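Side-chain contacts in XC6422 protein (Xanthomonas campestris, PDB 2FUK), which probably acts as a hydrolase, being a small serine alpha/beta-hydrolase that lacks a lid over its presumed active site: residues A[24-29]-A[101-106]; A[4-9]-A[71-76]; A[38-43]-A[63-68]. One frame throughout, in Å; residues are numbered along the deposited sequence.

Contact 1: residues A[24-29]-A[101-106]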
ATOM      1  N   VAL A  24       9.161 -15.716  15.113  1.00  7.40           N
ATOM      2  CA  VAL A  24       8.163 -15.746  14.059  1.00  7.80           C
ATOM      3  C   VAL A  24       7.192 -14.577  14.181  1.00  7.74           C
ATOM      4  O   VAL A  24       6.909 -14.105  15.279  1.00  8.25           O
ATOM      5  CB  VAL A  24       7.370 -17.081  14.116  1.00  7.03           C
ATOM      6  CG1 VAL A  24       6.222 -17.075  13.117  1.00  9.85           C
ATOM      7  CG2 VAL A  24       8.306 -18.239  13.817  1.00  6.55           C
ATOM      8  N   ALA A  25       6.704 -14.097  13.044  1.00  7.47           N
ATOM      9  CA  ALA A  25       5.728 -13.016  13.037  1.00  8.41           C
ATOM     10  C   ALA A  25       4.673 -13.380  12.006  1.00  8.28           C
ATOM     11  O   ALA A  25       5.003 -13.746  10.882  1.00 10.13           O
ATOM     12  CB  ALA A  25       6.392 -11.693  12.673  1.00  9.45           C
ATOM     13  N   VAL A  26       3.408 -13.301  12.399  1.00  8.43           N
ATOM     14  CA  VAL A  26       2.307 -13.609  11.499  1.00  7.69           C
ATOM     15  C   VAL A  26       1.533 -12.322  11.266  1.00  9.57           C
ATOM     16  O   VAL A  26       1.030 -11.718  12.216  1.00 11.15           O
ATOM     17  CB  VAL A  26       1.358 -14.663  12.106  1.00  8.72           C
ATOM     18  CG1 VAL A  26       0.205 -14.937  11.153  1.00 10.02           C
ATOM     19  CG2 VAL A  26       2.132 -15.950  12.399  1.00  9.25           C
ATOM     20  N   ASP A  27       1.469 -11.890  10.008  1.00  8.57           N
ATOM     21  CA  ASP A  27       0.739 -10.671   9.654  1.00 10.37           C
ATOM     22  C   ASP A  27      -0.541 -11.074   8.920  1.00 10.23           C
ATOM     23  O   ASP A  27      -0.485 -11.726   7.876  1.00  9.70           O
ATOM     24  CB  ASP A  27       1.562  -9.767   8.719  1.00 10.84           C
ATOM     25  CG  ASP A  27       3.019  -9.610   9.144  1.00 13.36           C
ATOM     26  OD1 ASP A  27       3.290  -9.361  10.338  1.00 12.06           O
ATOM     27  OD2 ASP A  27       3.897  -9.717   8.257  1.00 14.01           O
ATOM     28  N   LEU A  28      -1.697 -10.697   9.460  1.00 12.08           N
ATOM     29  CA  LEU A  28      -2.966 -11.035   8.819  1.00 13.70           C
ATOM     30  C   LEU A  28      -3.178 -10.194   7.562  1.00 13.68           C
ATOM     31  O   LEU A  28      -2.569  -9.139   7.397  1.00 14.17           O
ATOM     32  CB  LEU A  28      -4.121 -10.835   9.801  1.00 16.45           C
ATOM     33  CG  LEU A  28      -4.144 -11.862  10.933  1.00 18.60           C
ATOM     34  CD1 LEU A  28      -5.221 -11.512  11.948  1.00 21.03           C
ATOM     35  CD2 LEU A  28      -4.382 -13.241  10.342  1.00 20.82           C
ATOM     36  N   PRO A  29      -4.044 -10.656   6.650  1.00 13.22           N
ATOM     37  CA  PRO A  29      -4.298  -9.912   5.412  1.00 14.10           C
ATOM     38  C   PRO A  29      -4.907  -8.533   5.604  1.00 15.91           C
ATOM     39  O   PRO A  29      -5.460  -8.216   6.662  1.00 16.47           O
ATOM     40  CB  PRO A  29      -5.211 -10.852   4.631  1.00 15.86           C
ATOM     41  CG  PRO A  29      -5.940 -11.551   5.687  1.00 15.31           C
ATOM     42  CD  PRO A  29      -4.867 -11.871   6.697  1.00 13.31           C
ATOM     43  N   ALA A 101       7.235 -24.023   7.672  1.00  7.21           N
ATOM     44  CA  ALA A 101       6.283 -24.504   6.680  1.00  7.12           C
ATOM     45  C   ALA A 101       5.387 -25.607   7.238  1.00  7.90           C
ATOM     46  O   ALA A 101       4.180 -25.630   6.981  1.00  8.38           O
ATOM     47  CB  ALA A 101       7.029 -25.017   5.444  1.00  7.19           C
ATOM     48  N   GLU A 102       5.971 -26.531   7.995  1.00  7.72           N
ATOM     49  CA  GLU A 102       5.193 -27.628   8.556  1.00  8.43           C
ATOM     50  C   GLU A 102       4.210 -27.148   9.621  1.00  7.89           C
ATOM     51  O   GLU A 102       3.129 -27.716   9.775  1.00  8.94           O
ATOM     52  CB  GLU A 102       6.125 -28.712   9.119  1.00  9.18           C
ATOM     53  CG  GLU A 102       6.944 -29.413   8.032  1.00 12.00           C
ATOM     54  CD  GLU A 102       7.785 -30.575   8.542  1.00 15.10           C
ATOM     55  OE1 GLU A 102       8.036 -30.657   9.763  1.00 17.18           O
ATOM     56  OE2 GLU A 102       8.202 -31.409   7.706  1.00 17.30           O
ATOM     57  N   TRP A 103       4.589 -26.106  10.356  1.00  7.74           N
ATOM     58  CA  TRP A 103       3.708 -25.545  11.383  1.00  7.09           C
ATOM     59  C   TRP A 103       2.530 -24.854  10.684  1.00  6.45           C
ATOM     60  O   TRP A 103       1.379 -24.980  11.097  1.00  7.80           O
ATOM     61  CB  TRP A 103       4.481 -24.543  12.252  1.00  7.46           C
ATOM     62  CG  TRP A 103       3.621 -23.768  13.220  1.00  8.49           C
ATOM     63  CD1 TRP A 103       2.990 -24.247  14.334  1.00  8.88           C
ATOM     64  CD2 TRP A 103       3.279 -22.382  13.132  1.00  8.50           C
ATOM     65  NE1 TRP A 103       2.273 -23.246  14.940  1.00  8.38           N
ATOM     66  CE2 TRP A 103       2.433 -22.089  14.224  1.00  9.43           C
ATOM     67  CE3 TRP A 103       3.604 -21.358  12.234  1.00  9.69           C
ATOM     68  CZ2 TRP A 103       1.907 -20.810  14.443  1.00  9.50           C
ATOM     69  CZ3 TRP A 103       3.080 -20.086  12.452  1.00  9.48           C
ATOM     70  CH2 TRP A 103       2.240 -19.826  13.550  1.00  9.20           C
ATOM     71  N   VAL A 104       2.826 -24.119   9.619  1.00  6.05           N
ATOM     72  CA  VAL A 104       1.782 -23.436   8.862  1.00  6.34           C
ATOM     73  C   VAL A 104       0.764 -24.434   8.304  1.00  7.54           C
ATOM     74  O   VAL A 104      -0.446 -24.271   8.479  1.00  8.73           O
ATOM     75  CB  VAL A 104       2.397 -22.635   7.688  1.00  5.40           C
ATOM     76  CG1 VAL A 104       1.306 -22.146   6.754  1.00  6.98           C
ATOM     77  CG2 VAL A 104       3.185 -21.451   8.231  1.00  6.25           C
ATOM     78  N   ARG A 105       1.259 -25.475   7.644  1.00  8.19           N
ATOM     79  CA  ARG A 105       0.382 -26.470   7.047  1.00  8.25           C
ATOM     80  C   ARG A 105      -0.449 -27.231   8.068  1.00  8.58           C
ATOM     81  O   ARG A 105      -1.543 -27.691   7.752  1.00 10.25           O
ATOM     82  CB  ARG A 105       1.199 -27.446   6.194  1.00  9.53           C
ATOM     83  CG  ARG A 105       1.493 -26.897   4.810  1.00 10.73           C
ATOM     84  CD  ARG A 105       2.399 -27.791   3.985  1.00 12.60           C
ATOM     85  NE  ARG A 105       2.360 -27.393   2.578  1.00 15.62           N
ATOM     86  CZ  ARG A 105       3.367 -27.538   1.728  1.00 16.98           C
ATOM     87  NH1 ARG A 105       3.224 -27.146   0.470  1.00 14.88           N
ATOM     88  NH2 ARG A 105       4.519 -28.060   2.137  1.00 17.66           N
ATOM     89  N   ALA A 106       0.072 -27.364   9.285  1.00  8.09           N
ATOM     90  CA  ALA A 106      -0.646 -28.072  10.335  1.00  9.03           C
ATOM     91  C   ALA A 106      -1.743 -27.190  10.907  1.00  9.83           C
ATOM     92  O   ALA A 106      -2.857 -27.651  11.175  1.00 10.72           O
ATOM     93  CB  ALA A 106       0.320 -28.495  11.446  1.00  7.97           C
TER
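Val24 and Val26, on one face of the strand 24-27, meet Trp103 of the helical segment 101-106 across a wide backbone separation. The CA atoms of Val24 and Trp103 lie 11.1 Å apart, and Val26 CA is 10.2 Å from Val104 CA, so no main-chain bond joins strand and helix, and the gap is bridged by side chains, chiefly the long indole of Trp103. The helical turn is held by its own ladder, with Arg105 N bonded to Ala101 O at 3.0 Å.

Trp103 does most of the spanning. Its CG stands anti to the backbone N (chi1 172°), which sends the indole off the helix toward the sheet with the six-membered ring leading. The foremost carbon, CH2, meets Val26 CG2 at 4.0 Å. This methyl lies near the ring plane, at the edge, and the two side chains approach from opposite directions. Val24 is a looser neighbour: its CG1 is 4.4 Å from Trp103 CZ3 and arrives obliquely. Beta-branched valines suit the strand, since they favour extended backbone and offer short, stiff side chains ending in methyls; a broad indole suits the helix because it is long enough to meet them. The contact is buried and apolar, while the one polar atom of the indole, Trp103 NE1, is satisfied by the carbonyl oxygen of Pro4, a bond that helps fix the rotation of the ring.

Around this pair, Trp103 also touches Leu13 and Leu15 of strand 11-17 and meets the ring of Phe6, with the planes at about 30°. Strand 20-27 runs between 11-17 and 71-75, antiparallel to both, and helix 92-107 packs over this end of the sheet: Trp103 reaches strands 11-17 and 20-27, at one edge of the sheet, whereas Val104, one residue on, rests against Thr39 and Ile41 of strand 38-43.

Contact 2: residues A[4-9]-A[71-76]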
ATOM      1  N   PRO A   4       3.000 -23.554  19.771  1.00 17.05           N
ATOM      2  CA  PRO A   4       2.376 -22.292  19.341  1.00 14.67           C
ATOM      3  C   PRO A   4       1.106 -22.387  18.492  1.00 13.64           C
ATOM      4  O   PRO A   4       0.958 -23.265  17.638  1.00 12.22           O
ATOM      5  CB  PRO A   4       3.514 -21.585  18.609  1.00 15.81           C
ATOM      6  CG  PRO A   4       4.252 -22.726  18.002  1.00 15.00           C
ATOM      7  CD  PRO A   4       4.318 -23.717  19.132  1.00 17.69           C
ATOM      8  N   LEU A   5       0.194 -21.453  18.743  1.00 12.02           N
ATOM      9  CA  LEU A   5      -1.081 -21.389  18.042  1.00 10.93           C
ATOM     10  C   LEU A   5      -1.019 -20.368  16.920  1.00 11.52           C
ATOM     11  O   LEU A   5      -0.428 -19.310  17.085  1.00 11.19           O
ATOM     12  CB  LEU A   5      -2.182 -20.971  19.016  1.00 12.77           C
ATOM     13  CG  LEU A   5      -2.373 -21.870  20.237  1.00 13.01           C
ATOM     14  CD1 LEU A   5      -3.091 -21.109  21.339  1.00 12.92           C
ATOM     15  CD2 LEU A   5      -3.146 -23.108  19.823  1.00 14.88           C
ATOM     16  N   PHE A   6      -1.620 -20.684  15.776  1.00 11.24           N
ATOM     17  CA  PHE A   6      -1.634 -19.735  14.674  1.00 10.31           C
ATOM     18  C   PHE A   6      -2.570 -18.636  15.174  1.00  9.85           C
ATOM     19  O   PHE A   6      -3.720 -18.900  15.525  1.00 10.69           O
ATOM     20  CB  PHE A   6      -2.198 -20.381  13.410  1.00  9.88           C
ATOM     21  CG  PHE A   6      -1.816 -19.664  12.147  1.00  9.72           C
ATOM     22  CD1 PHE A   6      -0.643 -19.989  11.470  1.00  9.36           C
ATOM     23  CD2 PHE A   6      -2.622 -18.655  11.640  1.00 10.75           C
ATOM     24  CE1 PHE A   6      -0.286 -19.315  10.299  1.00 10.84           C
ATOM     25  CE2 PHE A   6      -2.273 -17.980  10.478  1.00 10.18           C
ATOM     26  CZ  PHE A   6      -1.106 -18.311   9.806  1.00  9.83           C
ATOM     27  N   PRO A   7      -2.085 -17.389  15.226  1.00 11.53           N
ATOM     28  CA  PRO A   7      -2.899 -16.266  15.705  1.00 11.87           C
ATOM     29  C   PRO A   7      -4.038 -15.809  14.790  1.00 11.26           C
ATOM     30  O   PRO A   7      -4.005 -16.018  13.577  1.00 12.76           O
ATOM     31  CB  PRO A   7      -1.857 -15.180  15.943  1.00 13.17           C
ATOM     32  CG  PRO A   7      -0.874 -15.425  14.841  1.00 11.45           C
ATOM     33  CD  PRO A   7      -0.742 -16.939  14.818  1.00 11.40           C
ATOM     34  N   THR A   8      -5.060 -15.211  15.393  1.00 12.13           N
ATOM     35  CA  THR A   8      -6.202 -14.703  14.643  1.00 12.55           C
ATOM     36  C   THR A   8      -6.168 -13.183  14.694  1.00 13.17           C
ATOM     37  O   THR A   8      -7.138 -12.515  14.343  1.00 12.50           O
ATOM     38  CB  THR A   8      -7.540 -15.189  15.230  1.00 13.71           C
ATOM     39  OG1 THR A   8      -7.668 -14.723  16.580  1.00 14.46           O
ATOM     40  CG2 THR A   8      -7.598 -16.703  15.208  1.00 13.84           C
ATOM     41  N   GLU A   9      -5.023 -12.661  15.126  1.00 13.58           N
ATOM     42  CA  GLU A   9      -4.753 -11.225  15.235  1.00 14.32           C
ATOM     43  C   GLU A   9      -3.250 -11.191  14.905  1.00 13.08           C
ATOM     44  O   GLU A   9      -2.527 -12.117  15.273  1.00 13.89           O
ATOM     45  CB  GLU A   9      -5.013 -10.776  16.679  1.00 17.13           C
ATOM     46  CG  GLU A   9      -5.504  -9.348  16.884  1.00 22.69           C
ATOM     47  CD  GLU A   9      -6.882  -9.060  16.286  1.00 22.34           C
ATOM     48  OE1 GLU A   9      -7.894  -9.715  16.647  1.00 24.54           O
ATOM     49  OE2 GLU A   9      -6.958  -8.149  15.452  1.00 24.32           O
ATOM     50  N   THR A  71      -2.294 -14.263   4.079  1.00  7.15           N
ATOM     51  CA  THR A  71      -1.738 -14.199   5.432  1.00  7.65           C
ATOM     52  C   THR A  71      -0.239 -14.442   5.260  1.00  7.86           C
ATOM     53  O   THR A  71       0.171 -15.373   4.562  1.00  7.35           O
ATOM     54  CB  THR A  71      -2.326 -15.299   6.342  1.00  7.86           C
ATOM     55  OG1 THR A  71      -3.741 -15.111   6.459  1.00 10.56           O
ATOM     56  CG2 THR A  71      -1.693 -15.251   7.736  1.00  8.94           C
ATOM     57  N   VAL A  72       0.581 -13.615   5.896  1.00  7.19           N
ATOM     58  CA  VAL A  72       2.018 -13.758   5.730  1.00  7.90           C
ATOM     59  C   VAL A  72       2.784 -14.072   7.000  1.00  8.55           C
ATOM     60  O   VAL A  72       2.511 -13.519   8.061  1.00  9.33           O
ATOM     61  CB  VAL A  72       2.621 -12.491   5.078  1.00  9.22           C
ATOM     62  CG1 VAL A  72       1.952 -12.242   3.738  1.00 10.16           C
ATOM     63  CG2 VAL A  72       2.426 -11.291   5.975  1.00 14.53           C
ATOM     64  N   VAL A  73       3.743 -14.979   6.876  1.00  6.89           N
ATOM     65  CA  VAL A  73       4.575 -15.373   8.002  1.00  6.22           C
ATOM     66  C   VAL A  73       6.019 -14.982   7.731  1.00  6.98           C
ATOM     67  O   VAL A  73       6.563 -15.298   6.675  1.00  6.31           O
ATOM     68  CB  VAL A  73       4.520 -16.902   8.232  1.00  5.93           C
ATOM     69  CG1 VAL A  73       5.470 -17.298   9.363  1.00  7.00           C
ATOM     70  CG2 VAL A  73       3.099 -17.323   8.565  1.00  8.76           C
ATOM     71  N   ARG A  74       6.617 -14.273   8.681  1.00  5.40           N
ATOM     72  CA  ARG A  74       8.012 -13.873   8.592  1.00  5.50           C
ATOM     73  C   ARG A  74       8.708 -14.571   9.753  1.00  4.77           C
ATOM     74  O   ARG A  74       8.060 -14.945  10.735  1.00  5.56           O
ATOM     75  CB  ARG A  74       8.158 -12.356   8.739  1.00  5.00           C
ATOM     76  CG  ARG A  74       7.643 -11.570   7.545  1.00  5.97           C
ATOM     77  CD  ARG A  74       7.724 -10.075   7.808  1.00  8.94           C
ATOM     78  NE  ARG A  74       6.738  -9.644   8.794  1.00  8.97           N
ATOM     79  CZ  ARG A  74       7.025  -9.053   9.953  1.00  8.55           C
ATOM     80  NH1 ARG A  74       6.042  -8.702  10.770  1.00 10.27           N
ATOM     81  NH2 ARG A  74       8.286  -8.814  10.299  1.00 10.77           N
ATOM     82  N   PHE A  75      10.015 -14.766   9.644  1.00  6.56           N
ATOM     83  CA  PHE A  75      10.742 -15.413  10.726  1.00  6.33           C
ATOM     84  C   PHE A  75      12.235 -15.177  10.602  1.00  7.25           C
ATOM     85  O   PHE A  75      12.749 -14.869   9.521  1.00  7.80           O
ATOM     86  CB  PHE A  75      10.433 -16.925  10.749  1.00  7.60           C
ATOM     87  CG  PHE A  75      11.144 -17.721   9.685  1.00  5.78           C
ATOM     88  CD1 PHE A  75      12.334 -18.386   9.972  1.00  5.95           C
ATOM     89  CD2 PHE A  75      10.612 -17.824   8.401  1.00  4.28           C
ATOM     90  CE1 PHE A  75      12.986 -19.146   8.999  1.00  5.12           C
ATOM     91  CE2 PHE A  75      11.250 -18.576   7.423  1.00  7.06           C
ATOM     92  CZ  PHE A  75      12.441 -19.242   7.719  1.00  6.56           C
ATOM     93  N   ASN A  76      12.926 -15.297  11.730  1.00  6.07           N
ATOM     94  CA  ASN A  76      14.364 -15.122  11.749  1.00  7.12           C
ATOM     95  C   ASN A  76      15.062 -16.469  11.627  1.00  6.97           C
ATOM     96  O   ASN A  76      14.726 -17.416  12.336  1.00  6.34           O
ATOM     97  CB  ASN A  76      14.803 -14.444  13.051  1.00  8.56           C
ATOM     98  CG  ASN A  76      14.545 -12.957  13.046  1.00  8.24           C
ATOM     99  OD1 ASN A  76      14.526 -12.334  11.992  1.00  8.49           O
ATOM    100  ND2 ASN A  76      14.367 -12.374  14.229  1.00  7.90           N
TER
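The phenyl ring of Phe6 points its far end at Thr71, so that the threonine methyl meets the rim of the ring. Thr71 CG2 lies in the ring plane, 3.7 Å from Phe6 CZ and 3.9 Å from Phe6 CE2, and the two side chains come from opposite directions. With Phe6 CG anti to the backbone N (chi1 -160°), the ring swings in toward the strand although its CB leaves the backbone pointing neither at the strand nor away from it. On the strand, Thr71 turns its methyl, anti to its own N, to the aromatic carbons, while OG1 stands beside the backbone N, anti to the carbonyl carbon. A threonine thus serves well at this partly exposed end: one arm is apolar, the other polar.

Two residues along, on the same face, Val73 adds a second and looser touch. Its CG2 is 4.3 Å from Phe6 CE1, and it approaches obliquely. Val72, between them, points away, toward helix 56-66. No hydrogen bond crosses the contact; it is held by apolar packing of a loop side chain on a strand.

Phe6 also touches Gln107 of helix 92-107 and Arg108 just beyond it. The Phe6 side chain thus tucks between the end of that helix and the face of strand 71-75, holding the N-terminal loop against the central sheet of the alpha/beta-hydrolase fold.

Contact 3: residues A[38-43]-A[63-68]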
ATOM      1  N   VAL A  38      -4.616 -18.834   1.288  1.00  7.63           N
ATOM      2  CA  VAL A  38      -3.175 -18.950   1.115  1.00  7.52           C
ATOM      3  C   VAL A  38      -2.409 -18.322   2.268  1.00  6.02           C
ATOM      4  O   VAL A  38      -2.815 -17.293   2.805  1.00  5.89           O
ATOM      5  CB  VAL A  38      -2.721 -18.215  -0.176  1.00  5.90           C
ATOM      6  CG1 VAL A  38      -1.207 -18.315  -0.337  1.00  8.44           C
ATOM      7  CG2 VAL A  38      -3.437 -18.788  -1.400  1.00  7.37           C
ATOM      8  N   THR A  39      -1.307 -18.959   2.646  1.00  7.76           N
ATOM      9  CA  THR A  39      -0.423 -18.437   3.684  1.00  5.74           C
ATOM     10  C   THR A  39       0.943 -18.445   3.015  1.00  6.95           C
ATOM     11  O   THR A  39       1.328 -19.441   2.396  1.00  6.45           O
ATOM     12  CB  THR A  39      -0.369 -19.331   4.946  1.00  7.04           C
ATOM     13  OG1 THR A  39      -1.633 -19.302   5.620  1.00  8.12           O
ATOM     14  CG2 THR A  39       0.693 -18.812   5.918  1.00  7.81           C
ATOM     15  N   ALA A  40       1.653 -17.327   3.107  1.00  6.28           N
ATOM     16  CA  ALA A  40       2.969 -17.214   2.500  1.00  5.44           C
ATOM     17  C   ALA A  40       4.031 -16.998   3.564  1.00  5.73           C
ATOM     18  O   ALA A  40       3.772 -16.365   4.587  1.00  8.33           O
ATOM     19  CB  ALA A  40       2.988 -16.051   1.516  1.00  7.36           C
ATOM     20  N   ILE A  41       5.217 -17.549   3.328  1.00  4.20           N
ATOM     21  CA  ILE A  41       6.340 -17.377   4.244  1.00  4.53           C
ATOM     22  C   ILE A  41       7.379 -16.579   3.471  1.00  4.62           C
ATOM     23  O   ILE A  41       7.684 -16.905   2.326  1.00  6.27           O
ATOM     24  CB  ILE A  41       6.963 -18.731   4.660  1.00  4.67           C
ATOM     25  CG1 ILE A  41       5.924 -19.579   5.391  1.00  6.91           C
ATOM     26  CG2 ILE A  41       8.156 -18.492   5.594  1.00  5.48           C
ATOM     27  CD1 ILE A  41       6.382 -20.996   5.674  1.00  5.66           C
ATOM     28  N   VAL A  42       7.907 -15.529   4.095  1.00  5.36           N
ATOM     29  CA  VAL A  42       8.907 -14.672   3.462  1.00  5.94           C
ATOM     30  C   VAL A  42      10.240 -14.802   4.196  1.00  5.73           C
ATOM     31  O   VAL A  42      10.316 -14.545   5.398  1.00  6.34           O
ATOM     32  CB  VAL A  42       8.457 -13.188   3.486  1.00  6.18           C
ATOM     33  CG1 VAL A  42       9.495 -12.314   2.791  1.00  7.21           C
ATOM     34  CG2 VAL A  42       7.100 -13.045   2.807  1.00  7.93           C
ATOM     35  N   CYS A  43      11.284 -15.196   3.465  1.00  6.06           N
ATOM     36  CA  CYS A  43      12.619 -15.390   4.037  1.00  6.26           C
ATOM     37  C   CYS A  43      13.515 -14.164   3.861  1.00  6.66           C
ATOM     38  O   CYS A  43      13.512 -13.530   2.804  1.00  6.71           O
ATOM     39  CB  CYS A  43      13.284 -16.613   3.402  1.00  6.69           C
ATOM     40  SG  CYS A  43      12.358 -18.172   3.608  1.00  5.51           S
ATOM     41  N   ARG A  63       3.843  -7.005   2.906  1.00  7.79           N
ATOM     42  CA  ARG A  63       2.716  -6.094   2.755  1.00  8.95           C
ATOM     43  C   ARG A  63       2.050  -6.272   1.400  1.00  8.29           C
ATOM     44  O   ARG A  63       0.829  -6.225   1.291  1.00  9.06           O
ATOM     45  CB  ARG A  63       3.186  -4.647   2.899  1.00 10.32           C
ATOM     46  CG  ARG A  63       2.052  -3.638   2.983  1.00 15.41           C
ATOM     47  CD  ARG A  63       2.607  -2.239   3.147  1.00 18.43           C
ATOM     48  NE  ARG A  63       3.604  -2.160   4.213  1.00 22.63           N
ATOM     49  CZ  ARG A  63       4.362  -1.092   4.437  1.00 24.51           C
ATOM     50  NH1 ARG A  63       4.225  -0.019   3.669  1.00 24.54           N
ATOM     51  NH2 ARG A  63       5.260  -1.097   5.416  1.00 26.55           N
ATOM     52  N   ALA A  64       2.865  -6.462   0.368  1.00  6.71           N
ATOM     53  CA  ALA A  64       2.364  -6.646  -0.986  1.00  7.13           C
ATOM     54  C   ALA A  64       1.418  -7.841  -1.068  1.00  7.16           C
ATOM     55  O   ALA A  64       0.397  -7.797  -1.752  1.00  6.36           O
ATOM     56  CB  ALA A  64       3.537  -6.837  -1.938  1.00  6.32           C
ATOM     57  N   LEU A  65       1.765  -8.914  -0.364  1.00  8.40           N
ATOM     58  CA  LEU A  65       0.944 -10.120  -0.364  1.00  7.72           C
ATOM     59  C   LEU A  65      -0.282  -9.964   0.528  1.00  8.10           C
ATOM     60  O   LEU A  65      -1.360 -10.443   0.187  1.00  7.61           O
ATOM     61  CB  LEU A  65       1.775 -11.314   0.092  1.00  6.55           C
ATOM     62  CG  LEU A  65       2.953 -11.661  -0.823  1.00  6.92           C
ATOM     63  CD1 LEU A  65       3.772 -12.784  -0.195  1.00  9.33           C
ATOM     64  CD2 LEU A  65       2.438 -12.069  -2.184  1.00  7.93           C
ATOM     65  N   ARG A  66      -0.119  -9.297   1.666  1.00  8.80           N
ATOM     66  CA  ARG A  66      -1.239  -9.077   2.580  1.00  8.66           C
ATOM     67  C   ARG A  66      -2.338  -8.273   1.888  1.00  9.54           C
ATOM     68  O   ARG A  66      -3.532  -8.512   2.098  1.00  8.51           O
ATOM     69  CB  ARG A  66      -0.770  -8.305   3.817  1.00 10.28           C
ATOM     70  CG  ARG A  66       0.231  -9.049   4.678  1.00 12.38           C
ATOM     71  CD  ARG A  66       0.846  -8.133   5.735  1.00 14.49           C
ATOM     72  NE  ARG A  66      -0.126  -7.711   6.741  1.00 17.41           N
ATOM     73  CZ  ARG A  66       0.137  -6.825   7.700  1.00 18.56           C
ATOM     74  NH1 ARG A  66      -0.802  -6.502   8.581  1.00 20.28           N
ATOM     75  NH2 ARG A  66       1.332  -6.250   7.770  1.00 19.79           N
ATOM     76  N   GLU A  67      -1.929  -7.315   1.066  1.00  9.43           N
ATOM     77  CA  GLU A  67      -2.880  -6.465   0.354  1.00  9.61           C
ATOM     78  C   GLU A  67      -3.672  -7.255  -0.682  1.00 10.20           C
ATOM     79  O   GLU A  67      -4.677  -6.773  -1.209  1.00 11.36           O
ATOM     80  CB  GLU A  67      -2.151  -5.292  -0.311  1.00  9.61           C
ATOM     81  CG  GLU A  67      -1.499  -4.344   0.691  1.00  9.34           C
ATOM     82  CD  GLU A  67      -0.793  -3.165   0.041  1.00 12.26           C
ATOM     83  OE1 GLU A  67      -0.578  -3.196  -1.189  1.00 12.58           O
ATOM     84  OE2 GLU A  67      -0.434  -2.210   0.768  1.00 12.13           O
ATOM     85  N   LEU A  68      -3.216  -8.469  -0.971  1.00  9.30           N
ATOM     86  CA  LEU A  68      -3.907  -9.331  -1.917  1.00  8.87           C
ATOM     87  C   LEU A  68      -4.777 -10.346  -1.173  1.00  8.54           C
ATOM     88  O   LEU A  68      -5.356 -11.243  -1.788  1.00  9.62           O
ATOM     89  CB  LEU A  68      -2.905 -10.064  -2.804  1.00 10.32           C
ATOM     90  CG  LEU A  68      -2.051  -9.183  -3.718  1.00 11.45           C
ATOM     91  CD1 LEU A  68      -1.157 -10.066  -4.560  1.00 10.99           C
ATOM     92  CD2 LEU A  68      -2.947  -8.335  -4.599  1.00 12.03           C
TER
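Leu65 meets Ala40 and Val42 through a single methyl group. Its CD1 lies 3.8 Å from Ala40 CB, the closest approach between the two segments, and 4.5 Å from Val42 CG2, a much lighter touch. Ala40 and Val42 are two apart on the strand, so both point to the helix, while Ile41 between them turns to the other face.

The backbones come near here: Ala40 CA and Leu65 CA are 7.9 Å apart. Alanine fits this close spot because it presents just one methyl, and the leucine supplies the reach. Leu65 CG is anti to its carbonyl carbon (chi1 -63°) and CD1 continues the extended chain (chi2 175°), putting that methyl foremost. No hydrogen bond crosses between the segments, and all three touching residues are buried, as expected of apolar packing beneath a helix.

The next shell positions both partners. Ala40 is hydrogen-bonded through its backbone to Thr71 and Val73 of strand 71-75, and its side chain also touches Trp114 of strand 112-118; Leu65 packs in addition on Val72. At the same end of the helix, Arg66 NE bonds to Leu28 O. Farther out, Arg63 and Glu67 form salt bridges with Glu30 and Arg205 of the second subunit, respectively, so this helix end reaches the dimer interface.

Strand 38-43, helix 56-66 and strand 71-75 make up a beta-alpha-beta crossover, the helix packing across one face of the two parallel strands. On the opposite face, Thr39 and Ile41 pack against helix 92-107, placing strand 38-43 between two helical layers.

Overall arrangement
From the N terminus, the loop at 4-9 comes first, and contact 2 closes a long loop by bringing it to strand 71-75. Strand 20-27 follows, and contact 1 joins it to helix 92-107, so the segments of contacts 1 and 2 alternate along the chain and the two loops cross. Contact 3 spans the shortest interval, between strand 38-43 and helix 56-66, and falls within both of the larger loops. All three reach one sheet, where 71-75 lies between 20-27 and 38-43. Contacts 1 and 2 fasten helix 92-107 and the N-terminal loop to one face; contact 3 fastens helix 56-66 to the other.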